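Long-range contacts in rhodopsin (Todarodes pacificus, PDB 2Z73), which detects light for low-light vision through isomerization of its bound 11-cis retinal and activates G-protein signalling to phospholipase C: residues N70-N75 with I154-V159; A77-T82 with G116-M121; S268-S273 with K305-H310. All coordinates share one frame; numbering follows the deposited sequence.

Contact 1. Residues N70-N75 with I154-V159. With BOG (octyl beta-D-glucopyranoside), chain C.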
loop_
_atom_site.group_PDB
_atom_site.type_symbol
_atom_site.label_atom_id
_atom_site.label_comp_id
_atom_site.label_asym_id
_atom_site.label_seq_id
_atom_site.Cartn_x
_atom_site.Cartn_y
_atom_site.Cartn_z
ATOM N N ASN A 70 -9.538 7.091 -9.650
ATOM C CA ASN A 70 -9.292 7.609 -8.308
ATOM C C ASN A 70 -9.953 6.762 -7.234
ATOM O O ASN A 70 -9.622 6.874 -6.056
ATOM C CB ASN A 70 -9.781 9.049 -8.208
ATOM C CG ASN A 70 -8.791 10.027 -8.764
ATOM O OD1 ASN A 70 -9.093 11.204 -8.919
ATOM N ND2 ASN A 70 -7.592 9.553 -9.054
ATOM N N MET A 71 -10.903 5.929 -7.647
ATOM C CA MET A 71 -11.574 5.036 -6.718
ATOM C C MET A 71 -10.491 4.115 -6.138
ATOM O O MET A 71 -10.497 3.812 -4.942
ATOM C CB MET A 71 -12.648 4.219 -7.448
ATOM C CG MET A 71 -13.923 5.003 -7.787
ATOM S SD MET A 71 -15.098 4.107 -8.865
ATOM C CE MET A 71 -15.381 2.601 -7.838
ATOM N N PHE A 72 -9.556 3.691 -6.995
ATOM C CA PHE A 72 -8.463 2.825 -6.565
ATOM C C PHE A 72 -7.703 3.528 -5.450
ATOM O O PHE A 72 -7.357 2.909 -4.447
ATOM C CB PHE A 72 -7.488 2.519 -7.710
ATOM C CG PHE A 72 -8.098 1.775 -8.869
ATOM C CD1 PHE A 72 -9.003 0.742 -8.664
ATOM C CD2 PHE A 72 -7.758 2.109 -10.178
ATOM C CE1 PHE A 72 -9.565 0.054 -9.750
ATOM C CE2 PHE A 72 -8.312 1.431 -11.264
ATOM C CZ PHE A 72 -9.215 0.406 -11.051
ATOM N N ILE A 73 -7.437 4.821 -5.637
ATOM C CA ILE A 73 -6.718 5.610 -4.638
ATOM C C ILE A 73 -7.475 5.592 -3.313
ATOM O O ILE A 73 -6.886 5.434 -2.243
ATOM C CB ILE A 73 -6.543 7.091 -5.084
ATOM C CG1 ILE A 73 -5.412 7.206 -6.108
ATOM C CG2 ILE A 73 -6.222 7.975 -3.880
ATOM C CD1 ILE A 73 -5.200 8.625 -6.637
ATOM N N ILE A 74 -8.789 5.752 -3.397
ATOM C CA ILE A 74 -9.607 5.746 -2.207
ATOM C C ILE A 74 -9.526 4.373 -1.555
ATOM O O ILE A 74 -9.291 4.257 -0.350
ATOM C CB ILE A 74 -11.078 6.123 -2.550
ATOM C CG1 ILE A 74 -11.137 7.608 -2.943
ATOM C CG2 ILE A 74 -12.001 5.866 -1.356
ATOM C CD1 ILE A 74 -12.461 8.061 -3.502
ATOM N N ASN A 75 -9.706 3.334 -2.363
ATOM C CA ASN A 75 -9.655 1.963 -1.871
ATOM C C ASN A 75 -8.328 1.708 -1.147
ATOM O O ASN A 75 -8.299 1.064 -0.092
ATOM C CB ASN A 75 -9.822 0.975 -3.032
ATOM C CG ASN A 75 -9.847 -0.467 -2.562
ATOM O OD1 ASN A 75 -10.793 -0.900 -1.903
ATOM N ND2 ASN A 75 -8.803 -1.214 -2.886
ATOM N N ILE A 154 -15.725 -3.271 -10.625
ATOM C CA ILE A 154 -15.489 -4.712 -10.707
ATOM C C ILE A 154 -14.067 -5.016 -10.246
ATOM O O ILE A 154 -13.827 -5.976 -9.524
ATOM C CB ILE A 154 -15.666 -5.230 -12.155
ATOM C CG1 ILE A 154 -17.032 -4.808 -12.694
ATOM C CG2 ILE A 154 -15.559 -6.745 -12.184
ATOM C CD1 ILE A 154 -17.156 -4.944 -14.199
ATOM N N MET A 155 -13.118 -4.187 -10.659
ATOM C CA MET A 155 -11.730 -4.392 -10.265
ATOM C C MET A 155 -11.536 -4.402 -8.740
ATOM O O MET A 155 -10.899 -5.313 -8.209
ATOM C CB MET A 155 -10.829 -3.340 -10.946
ATOM C CG MET A 155 -10.533 -3.692 -12.419
ATOM S SD MET A 155 -10.066 -2.356 -13.562
ATOM C CE MET A 155 -8.271 -2.368 -13.411
ATOM N N ILE A 156 -12.096 -3.428 -8.020
ATOM C CA ILE A 156 -11.917 -3.439 -6.567
ATOM C C ILE A 156 -12.579 -4.671 -5.946
ATOM O O ILE A 156 -12.068 -5.224 -4.970
ATOM C CB ILE A 156 -12.463 -2.159 -5.878
ATOM C CG1 ILE A 156 -13.985 -2.195 -5.806
ATOM C CG2 ILE A 156 -11.985 -0.923 -6.627
ATOM C CD1 ILE A 156 -14.573 -1.026 -5.048
ATOM N N ILE A 157 -13.708 -5.103 -6.509
ATOM C CA ILE A 157 -14.385 -6.294 -6.008
ATOM C C ILE A 157 -13.415 -7.467 -6.124
ATOM O O ILE A 157 -13.349 -8.323 -5.234
ATOM C CB ILE A 157 -15.655 -6.638 -6.819
ATOM C CG1 ILE A 157 -16.746 -5.601 -6.554
ATOM C CG2 ILE A 157 -16.150 -8.028 -6.437
ATOM C CD1 ILE A 157 -18.048 -5.889 -7.280
ATOM N N PHE A 158 -12.670 -7.513 -7.228
ATOM C CA PHE A 158 -11.690 -8.576 -7.403
ATOM C C PHE A 158 -10.650 -8.407 -6.300
ATOM O O PHE A 158 -10.254 -9.371 -5.638
ATOM C CB PHE A 158 -10.994 -8.483 -8.761
ATOM C CG PHE A 158 -9.693 -9.237 -8.819
ATOM C CD1 PHE A 158 -9.667 -10.622 -8.673
ATOM C CD2 PHE A 158 -8.486 -8.559 -8.973
ATOM C CE1 PHE A 158 -8.451 -11.325 -8.676
ATOM C CE2 PHE A 158 -7.268 -9.253 -8.976
ATOM C CZ PHE A 158 -7.255 -10.637 -8.827
ATOM N N VAL A 159 -10.210 -7.165 -6.118
ATOM C CA VAL A 159 -9.224 -6.848 -5.102
ATOM C C VAL A 159 -9.664 -7.360 -3.735
ATOM O O VAL A 159 -8.910 -8.047 -3.050
ATOM C CB VAL A 159 -9.008 -5.332 -4.972
ATOM C CG1 VAL A 159 -7.948 -5.062 -3.915
ATOM C CG2 VAL A 159 -8.620 -4.726 -6.325
HETATM C C1 BOG C . -7.122 11.655 -14.333
HETATM O O1 BOG C . -6.258 10.636 -14.068
HETATM C C2 BOG C . -6.167 12.820 -14.396
HETATM O O2 BOG C . -5.438 13.048 -13.130
HETATM C C3 BOG C . -7.085 13.915 -14.703
HETATM O O3 BOG C . -6.218 14.988 -14.781
HETATM C C4 BOG C . -7.850 13.618 -16.057
HETATM O O4 BOG C . -8.725 14.659 -16.359
HETATM C C5 BOG C . -8.755 12.465 -15.946
HETATM O O5 BOG C . -7.847 11.413 -15.637
HETATM C C6 BOG C . -9.513 12.154 -17.305
HETATM O O6 BOG C . -10.439 10.956 -17.104
HETATM C "C1'" BOG C . -7.014 9.910 -13.140
HETATM C "C2'" BOG C . -6.285 8.662 -13.109
HETATM C "C3'" BOG C . -5.963 8.531 -11.659
HETATM C "C4'" BOG C . -4.667 7.954 -11.729
HETATM C "C5'" BOG C . -4.419 7.473 -10.348
HETATM C "C6'" BOG C . -2.993 7.546 -10.284
HETATM C "C7'" BOG C . -2.747 7.140 -8.888
HETATM C "C8'" BOG C . -1.512 7.803 -8.618
#

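Contact 2. Residues A77-T82 with G116-M121. With RET (retinal), chain D; PLM (palmitic acid), chain E.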
loop_
_atom_site.group_PDB
_atom_site.type_symbol
_atom_site.label_atom_id
_atom_site.label_comp_id
_atom_site.label_asym_id
_atom_site.label_seq_id
_atom_site.Cartn_x
_atom_site.Cartn_y
_atom_site.Cartn_z
ATOM N N ALA A 77 -6.412 3.982 0.279
ATOM C CA ALA A 77 -6.417 4.748 1.514
ATOM C C ALA A 77 -7.254 4.069 2.595
ATOM O O ALA A 77 -6.905 4.131 3.772
ATOM C CB ALA A 77 -6.930 6.149 1.259
ATOM N N PHE A 78 -8.358 3.437 2.207
ATOM C CA PHE A 78 -9.209 2.756 3.185
ATOM C C PHE A 78 -8.388 1.595 3.739
ATOM O O PHE A 78 -8.387 1.323 4.943
ATOM C CB PHE A 78 -10.475 2.199 2.523
ATOM C CG PHE A 78 -11.391 1.483 3.477
ATOM C CD1 PHE A 78 -12.513 2.113 3.992
ATOM C CD2 PHE A 78 -11.101 0.190 3.902
ATOM C CE1 PHE A 78 -13.329 1.473 4.916
ATOM C CE2 PHE A 78 -11.916 -0.458 4.831
ATOM C CZ PHE A 78 -13.027 0.184 5.337
ATOM N N SER A 79 -7.697 0.921 2.830
ATOM C CA SER A 79 -6.850 -0.194 3.164
ATOM C C SER A 79 -5.795 0.235 4.171
ATOM O O SER A 79 -5.657 -0.355 5.244
ATOM C CB SER A 79 -6.164 -0.710 1.896
ATOM O OG SER A 79 -5.343 -1.829 2.156
ATOM N N ASP A 80 -5.048 1.273 3.830
ATOM C CA ASP A 80 -3.994 1.771 4.703
ATOM C C ASP A 80 -4.554 2.357 5.988
ATOM O O ASP A 80 -3.920 2.285 7.055
ATOM C CB ASP A 80 -3.153 2.792 3.951
ATOM C CG ASP A 80 -2.421 2.175 2.783
ATOM O OD1 ASP A 80 -1.909 2.925 1.919
ATOM O OD2 ASP A 80 -2.355 0.935 2.734
ATOM N N PHE A 81 -5.746 2.929 5.904
ATOM C CA PHE A 81 -6.368 3.486 7.090
ATOM C C PHE A 81 -6.587 2.375 8.124
ATOM O O PHE A 81 -6.118 2.471 9.254
ATOM C CB PHE A 81 -7.727 4.110 6.760
ATOM C CG PHE A 81 -8.440 4.639 7.974
ATOM C CD1 PHE A 81 -8.134 5.893 8.481
ATOM C CD2 PHE A 81 -9.362 3.850 8.655
ATOM C CE1 PHE A 81 -8.731 6.346 9.643
ATOM C CE2 PHE A 81 -9.968 4.297 9.822
ATOM C CZ PHE A 81 -9.652 5.546 10.318
ATOM N N THR A 82 -7.305 1.332 7.705
ATOM C CA THR A 82 -7.634 0.198 8.558
ATOM C C THR A 82 -6.392 -0.510 9.090
ATOM O O THR A 82 -6.384 -0.993 10.218
ATOM C CB THR A 82 -8.502 -0.857 7.807
ATOM O OG1 THR A 82 -9.492 -0.198 7.013
ATOM C CG2 THR A 82 -9.207 -1.780 8.799
ATOM N N GLY A 116 -2.826 -8.843 7.250
ATOM C CA GLY A 116 -2.549 -9.494 5.989
ATOM C C GLY A 116 -3.508 -9.126 4.886
ATOM O O GLY A 116 -3.101 -8.866 3.749
ATOM N N ILE A 117 -4.790 -9.104 5.230
ATOM C CA ILE A 117 -5.850 -8.797 4.284
ATOM C C ILE A 117 -5.660 -7.448 3.620
ATOM O O ILE A 117 -5.904 -7.314 2.430
ATOM C CB ILE A 117 -7.234 -8.851 4.984
ATOM C CG1 ILE A 117 -8.358 -8.815 3.950
ATOM C CG2 ILE A 117 -7.386 -7.689 5.923
ATOM C CD1 ILE A 117 -9.739 -9.008 4.554
ATOM N N PHE A 118 -5.215 -6.447 4.376
ATOM C CA PHE A 118 -5.014 -5.119 3.791
ATOM C C PHE A 118 -3.623 -4.896 3.237
ATOM O O PHE A 118 -3.386 -3.943 2.506
ATOM C CB PHE A 118 -5.381 -4.025 4.796
ATOM C CG PHE A 118 -6.851 -3.938 5.045
ATOM C CD1 PHE A 118 -7.409 -4.441 6.217
ATOM C CD2 PHE A 118 -7.688 -3.439 4.060
ATOM C CE1 PHE A 118 -8.784 -4.454 6.402
ATOM C CE2 PHE A 118 -9.072 -3.447 4.227
ATOM C CZ PHE A 118 -9.622 -3.960 5.408
ATOM N N GLY A 119 -2.702 -5.779 3.598
ATOM C CA GLY A 119 -1.356 -5.686 3.071
ATOM C C GLY A 119 -1.463 -6.237 1.660
ATOM O O GLY A 119 -0.872 -5.705 0.720
ATOM N N PHE A 120 -2.244 -7.305 1.509
ATOM C CA PHE A 120 -2.437 -7.904 0.192
ATOM C C PHE A 120 -3.270 -6.960 -0.664
ATOM O O PHE A 120 -3.115 -6.910 -1.879
ATOM C CB PHE A 120 -3.167 -9.257 0.300
ATOM C CG PHE A 120 -2.356 -10.354 0.940
ATOM C CD1 PHE A 120 -2.980 -11.303 1.741
ATOM C CD2 PHE A 120 -0.982 -10.447 0.730
ATOM C CE1 PHE A 120 -2.251 -12.344 2.339
ATOM C CE2 PHE A 120 -0.236 -11.478 1.317
ATOM C CZ PHE A 120 -0.879 -12.435 2.129
ATOM N N MET A 121 -4.151 -6.207 -0.013
ATOM C CA MET A 121 -5.033 -5.275 -0.708
ATOM C C MET A 121 -4.314 -4.040 -1.216
ATOM O O MET A 121 -4.617 -3.558 -2.303
ATOM C CB MET A 121 -6.190 -4.853 0.190
ATOM C CG MET A 121 -7.347 -4.230 -0.578
ATOM S SD MET A 121 -8.913 -4.202 0.356
ATOM C CE MET A 121 -9.010 -2.506 0.799
HETATM C C1 RET D . 4.296 -11.301 2.769
HETATM C C2 RET D . 5.274 -10.673 1.735
HETATM C C3 RET D . 5.230 -9.158 1.625
HETATM C C4 RET D . 3.803 -8.617 1.430
HETATM C C5 RET D . 2.798 -9.223 2.411
HETATM C C6 RET D . 3.000 -10.431 3.030
HETATM C C7 RET D . 1.999 -11.017 4.017
HETATM C C8 RET D . 1.769 -10.523 5.310
HETATM C C9 RET D . 0.810 -10.908 6.356
HETATM C C10 RET D . 0.905 -10.151 7.457
HETATM C C11 RET D . 0.128 -10.139 8.677
HETATM C C12 RET D . 0.288 -9.329 9.768
HETATM C C13 RET D . 1.315 -8.300 10.193
HETATM C C14 RET D . 1.127 -7.582 11.342
HETATM C C15 RET D . 2.082 -6.581 11.832
HETATM C C16 RET D . 3.913 -12.706 2.304
HETATM C C17 RET D . 5.137 -11.503 4.071
HETATM C C18 RET D . 1.616 -8.302 2.568
HETATM C C19 RET D . -0.183 -12.028 6.121
HETATM C C20 RET D . 2.547 -8.125 9.277
HETATM C C1 PLM E . -19.768 10.276 2.459
HETATM O O2 PLM E . -20.223 11.122 3.219
HETATM C C2 PLM E . -18.249 10.138 2.327
HETATM C C3 PLM E . -17.715 8.760 2.744
HETATM C C4 PLM E . -16.680 8.899 3.854
HETATM C C5 PLM E . -15.942 7.612 4.086
HETATM C C6 PLM E . -14.936 7.798 5.196
HETATM C C7 PLM E . -14.572 6.462 5.807
HETATM C C8 PLM E . -13.556 6.605 6.952
HETATM C C9 PLM E . -12.855 5.282 7.266
HETATM C CA PLM E . -13.544 4.505 8.364
HETATM C CB PLM E . -13.271 3.022 8.215
HETATM C CC PLM E . -13.590 2.268 9.491
HETATM C CD PLM E . -13.318 0.787 9.324
HETATM C CE PLM E . -12.549 0.254 10.510
HETATM C CF PLM E . -13.317 -0.811 11.272
HETATM C CG PLM E . -12.518 -1.331 12.462
HETATM O O HOH W 1 -2.122 -1.825 4.223
#

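Contact 3. Residues S268-S273 with K305-H310. With RET (retinal), chain D.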
loop_
_atom_site.group_PDB
_atom_site.type_symbol
_atom_site.label_atom_id
_atom_site.label_comp_id
_atom_site.label_asym_id
_atom_site.label_seq_id
_atom_site.Cartn_x
_atom_site.Cartn_y
_atom_site.Cartn_z
ATOM N N SER A 268 7.139 1.307 -4.958
ATOM C CA SER A 268 8.507 1.137 -4.485
ATOM C C SER A 268 8.518 1.205 -2.978
ATOM O O SER A 268 9.263 0.487 -2.317
ATOM C CB SER A 268 9.404 2.243 -5.038
ATOM O OG SER A 268 9.099 2.501 -6.401
ATOM N N GLN A 269 7.683 2.086 -2.443
ATOM C CA GLN A 269 7.579 2.276 -1.003
ATOM C C GLN A 269 7.117 0.974 -0.346
ATOM O O GLN A 269 7.713 0.493 0.629
ATOM C CB GLN A 269 6.600 3.421 -0.713
ATOM C CG GLN A 269 6.260 3.604 0.743
ATOM C CD GLN A 269 5.087 2.753 1.172
ATOM O OE1 GLN A 269 3.942 3.026 0.818
ATOM N NE2 GLN A 269 5.366 1.713 1.934
ATOM N N PHE A 270 6.065 0.392 -0.912
ATOM C CA PHE A 270 5.507 -0.850 -0.406
ATOM C C PHE A 270 6.557 -1.948 -0.379
ATOM O O PHE A 270 6.798 -2.564 0.662
ATOM C CB PHE A 270 4.324 -1.273 -1.279
ATOM C CG PHE A 270 3.602 -2.478 -0.769
ATOM C CD1 PHE A 270 4.089 -3.762 -1.019
ATOM C CD2 PHE A 270 2.465 -2.334 0.019
ATOM C CE1 PHE A 270 3.455 -4.886 -0.484
ATOM C CE2 PHE A 270 1.827 -3.446 0.556
ATOM C CZ PHE A 270 2.322 -4.726 0.306
ATOM N N LEU A 271 7.171 -2.197 -1.532
ATOM C CA LEU A 271 8.203 -3.226 -1.652
ATOM C C LEU A 271 9.353 -3.014 -0.667
ATOM O O LEU A 271 9.709 -3.924 0.091
ATOM C CB LEU A 271 8.747 -3.255 -3.082
ATOM C CG LEU A 271 7.659 -3.547 -4.115
ATOM C CD1 LEU A 271 8.230 -3.460 -5.512
ATOM C CD2 LEU A 271 7.060 -4.923 -3.848
ATOM N N LEU A 272 9.935 -1.819 -0.675
ATOM C CA LEU A 272 11.034 -1.507 0.233
ATOM C C LEU A 272 10.617 -1.702 1.677
ATOM O O LEU A 272 11.439 -2.035 2.524
ATOM C CB LEU A 272 11.494 -0.056 0.052
ATOM C CG LEU A 272 12.283 0.270 -1.208
ATOM C CD1 LEU A 272 12.458 1.772 -1.309
ATOM C CD2 LEU A 272 13.630 -0.435 -1.166
ATOM N N SER A 273 9.337 -1.486 1.962
ATOM C CA SER A 273 8.827 -1.640 3.321
ATOM C C SER A 273 8.561 -3.095 3.731
ATOM O O SER A 273 8.884 -3.492 4.848
ATOM C CB SER A 273 7.537 -0.832 3.497
ATOM O OG SER A 273 7.739 0.528 3.194
ATOM N N LYS A 305 4.974 -2.396 8.951
ATOM C CA LYS A 305 3.721 -1.810 9.422
ATOM C C LYS A 305 3.557 -0.320 9.085
ATOM O O LYS A 305 2.448 0.142 8.816
ATOM C CB LYS A 305 3.582 -2.006 10.933
ATOM C CG LYS A 305 3.407 -3.448 11.364
ATOM C CD LYS A 305 2.893 -3.524 12.789
ATOM C CE LYS A 305 2.993 -4.924 13.365
ATOM N NZ LYS A 305 1.954 -5.846 12.920
ATOM N N ALA A 306 4.658 0.428 9.102
ATOM C CA ALA A 306 4.600 1.851 8.802
ATOM C C ALA A 306 4.295 2.094 7.327
ATOM O O ALA A 306 3.846 3.169 6.950
ATOM C CB ALA A 306 5.914 2.527 9.194
ATOM N N SER A 307 4.525 1.087 6.491
ATOM C CA SER A 307 4.256 1.244 5.060
ATOM C C SER A 307 2.906 1.884 4.807
ATOM O O SER A 307 2.777 2.727 3.946
ATOM C CB SER A 307 4.301 -0.107 4.326
ATOM O OG SER A 307 4.003 0.039 2.934
ATOM N N ALA A 308 1.899 1.486 5.569
ATOM C CA ALA A 308 0.556 2.016 5.369
ATOM C C ALA A 308 0.367 3.500 5.701
ATOM O O ALA A 308 -0.751 4.007 5.632
ATOM C CB ALA A 308 -0.457 1.175 6.149
ATOM N N ILE A 309 1.441 4.201 6.051
ATOM C CA ILE A 309 1.316 5.616 6.382
ATOM C C ILE A 309 2.104 6.493 5.419
ATOM O O ILE A 309 2.325 7.673 5.702
ATOM C CB ILE A 309 1.887 5.937 7.765
ATOM C CG1 ILE A 309 3.418 5.926 7.677
ATOM C CG2 ILE A 309 1.350 4.946 8.798
ATOM C CD1 ILE A 309 4.125 6.611 8.804
ATOM N N HIS A 310 2.524 5.942 4.287
ATOM C CA HIS A 310 3.338 6.726 3.381
ATOM C C HIS A 310 2.683 7.368 2.174
ATOM O O HIS A 310 2.984 8.508 1.860
ATOM C CB HIS A 310 4.540 5.895 2.940
ATOM C CG HIS A 310 5.529 5.651 4.036
ATOM N ND1 HIS A 310 6.118 4.422 4.250
ATOM C CD2 HIS A 310 6.030 6.478 4.983
ATOM C CE1 HIS A 310 6.936 4.503 5.283
ATOM N NE2 HIS A 310 6.901 5.739 5.746
HETATM C C1 RET D . 4.296 -11.301 2.769
HETATM C C2 RET D . 5.274 -10.673 1.735
HETATM C C3 RET D . 5.230 -9.158 1.625
HETATM C C4 RET D . 3.803 -8.617 1.430
HETATM C C5 RET D . 2.798 -9.223 2.411
HETATM C C6 RET D . 3.000 -10.431 3.030
HETATM C C7 RET D . 1.999 -11.017 4.017
HETATM C C8 RET D . 1.769 -10.523 5.310
HETATM C C9 RET D . 0.810 -10.908 6.356
HETATM C C10 RET D . 0.905 -10.151 7.457
HETATM C C11 RET D . 0.128 -10.139 8.677
HETATM C C12 RET D . 0.288 -9.329 9.768
HETATM C C13 RET D . 1.315 -8.300 10.193
HETATM C C14 RET D . 1.127 -7.582 11.342
HETATM C C15 RET D . 2.082 -6.581 11.832
HETATM C C16 RET D . 3.913 -12.706 2.304
HETATM C C17 RET D . 5.137 -11.503 4.071
HETATM C C18 RET D . 1.616 -8.302 2.568
HETATM C C19 RET D . -0.183 -12.028 6.121
HETATM C C20 RET D . 2.547 -8.125 9.277
#

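Contact 1. Residues N70-N75 with I154-V159
F72 reaches from N70-N75 across to I154-V159, and its ring overlaps the side chains of M155 and I156. The contact joins transmembrane helices 2 and 4 of the seven-helix bundle of a rhodopsin-type G-protein-coupled receptor. The two short segments run roughly parallel, at 28°. Their axes come no closer than 10.6 Å, so long side chains must span the gap. The CA atoms of F72 and I156 are the nearest pair, 7.2 Å apart.

The outer part of the F72 ring does most of the work. M155 brings its sulfur to the ring edge as a Met-aromatic contact. SD lies 5.2 Å from the ring centroid and 78° off the normal. The M155 chain bends at its last torsion, and its methyl CE lies 3.8 Å from F72 CZ. The stem of M155 also takes part, with CB 3.8 Å from F72 CE1. I156 meets the ring edge with CG2, near the ring plane and 4.0 Å from F72 CD1. Its CG1 lies between the backbone N and the carbonyl carbon (chi1 76°). CG2 is thereby anti to the carbonyl carbon. M147 and I129 touch the F72 side chain from outside the two segments.

One turn further on, N75 is buried, yet its amide is served. OD1 accepts a hydrogen bond from W160 NE1, and ND2 makes a weak one to T125 OG1. Such an asparagine-tryptophan bond between helices 2 and 4 recurs in rhodopsin-like receptors. Here it ties together the helices that F72 bridges by packing alone. The V159 and N75 side chains pass each other, pointing opposite ways, and the V159 CG1 methyl rests 4.1 Å from N75 ND2.

Contact 2. Residues A77-T82 with G116-M121
Helices 77-82 and 116-121, in transmembrane helices 2 and 3, run antiparallel at 149°, with axes 9.0 Å apart at closest approach, and the S79 and F118 CA atoms are the nearest pair, 5.3 Å apart.

The F118 ring fills the joint. T82 covers one face in a CH-pi contact, with CB 4.0 Å from the ring centroid and 17° off the normal. S79 OG lies at the ring edge, and M121 CE approaches in the ring plane. That methyl also packs 3.5 Å from S79 CB. The edge of the F78 ring meets F118 CE2, while palmitic acid packs against F78. G116, G119 and F120, on the same helix as F118, line the retinal pocket, so the contact backs the chromophore site.

T82 turns OG1 back to its own helix, donating to F78 O at 2.8 Å. S122 OG is hydrogen-bonded to S79 OG, D80 OD2 and F118 O, and a water donates to the last two.

No direct hydrogen bond joins the segments; the contact is mostly carbon packing, and the polar link runs through S122 and a water, probably helping D80, the helix 2 aspartate of rhodopsin-like receptors, to stay buried.

Contact 3. Residues S268-S273 with K305-H310
K305-H310 meets Q269, F270 and S273 mainly through S307 and H310. This is the join of transmembrane helices 6 and 7 in the seven-helix bundle, just before the N-P-x-x-Y motif of rhodopsin-like receptors.

The segment starts at K305, which points away from 268-273 and carries the chromophore. Its NZ is bonded covalently to retinal C15 at 1.3 Å, the linkage of a retinal Schiff base. NZ is also hydrogen-bonded to Y111 OH.

S307 turns toward helix 246-286. Its OG is anti to the backbone N (chi1 178°) and lies 3.8 Å from F270 CA. The S307 hydroxyl thus lies against the helix backbone and beside the F270 ring, which stacks on W274. S307 CB is 3.4 Å from S273 CB, a close fit of two small side chains. Their CA atoms are 5.7 Å apart, nearer than any other pair here. The S273 hydroxyl is held by its own helix. It donates to Q269 O at 2.6 Å from above the carbonyl plane, 38° out of it. S273 N bonds the same oxygen from the opposite face, so two donors grip one carbonyl.

A308 points away from helix 246-286 and packs on D80, F83 and S84 of helix 70-87. I309 likewise points away from helix 246-286, toward C44 and I47 of helix 31-61. The chain keeps turning, and H310 N bonds back to S307 O at 3.2 Å.

H310 then swings back toward helix 246-286. Its ring and the Q269 amide are tilted 64° apart. S273 OG lies at the imidazole edge, 4.3 Å from H310 ND1. The aliphatic part of Q269 makes the closer approach, with Q269 CG 3.6 Å from H310 ND1.

All three contacts are buried and none is a surface contact, but they lie at different distances from the chain centre. Contacts 2 and 3 are near it and both touch retinal. The centre of contact 1 is about 13 Å from it. Contacts 1 and 2 share helix 70-87 and meet through M121, which packs against both N75 and V159. Contacts 2 and 3 meet where D80 CB lies 3.2 Å from A308 O and F270 CZ lies 3.4 Å from G119 O. Contact 1, toward the cytoplasmic side, is largely carbon and sulfur packing. Nearer the chromophore, contact 2 adds a bridging water, and contact 3 joins two serines, a glutamine and a histidine with F270.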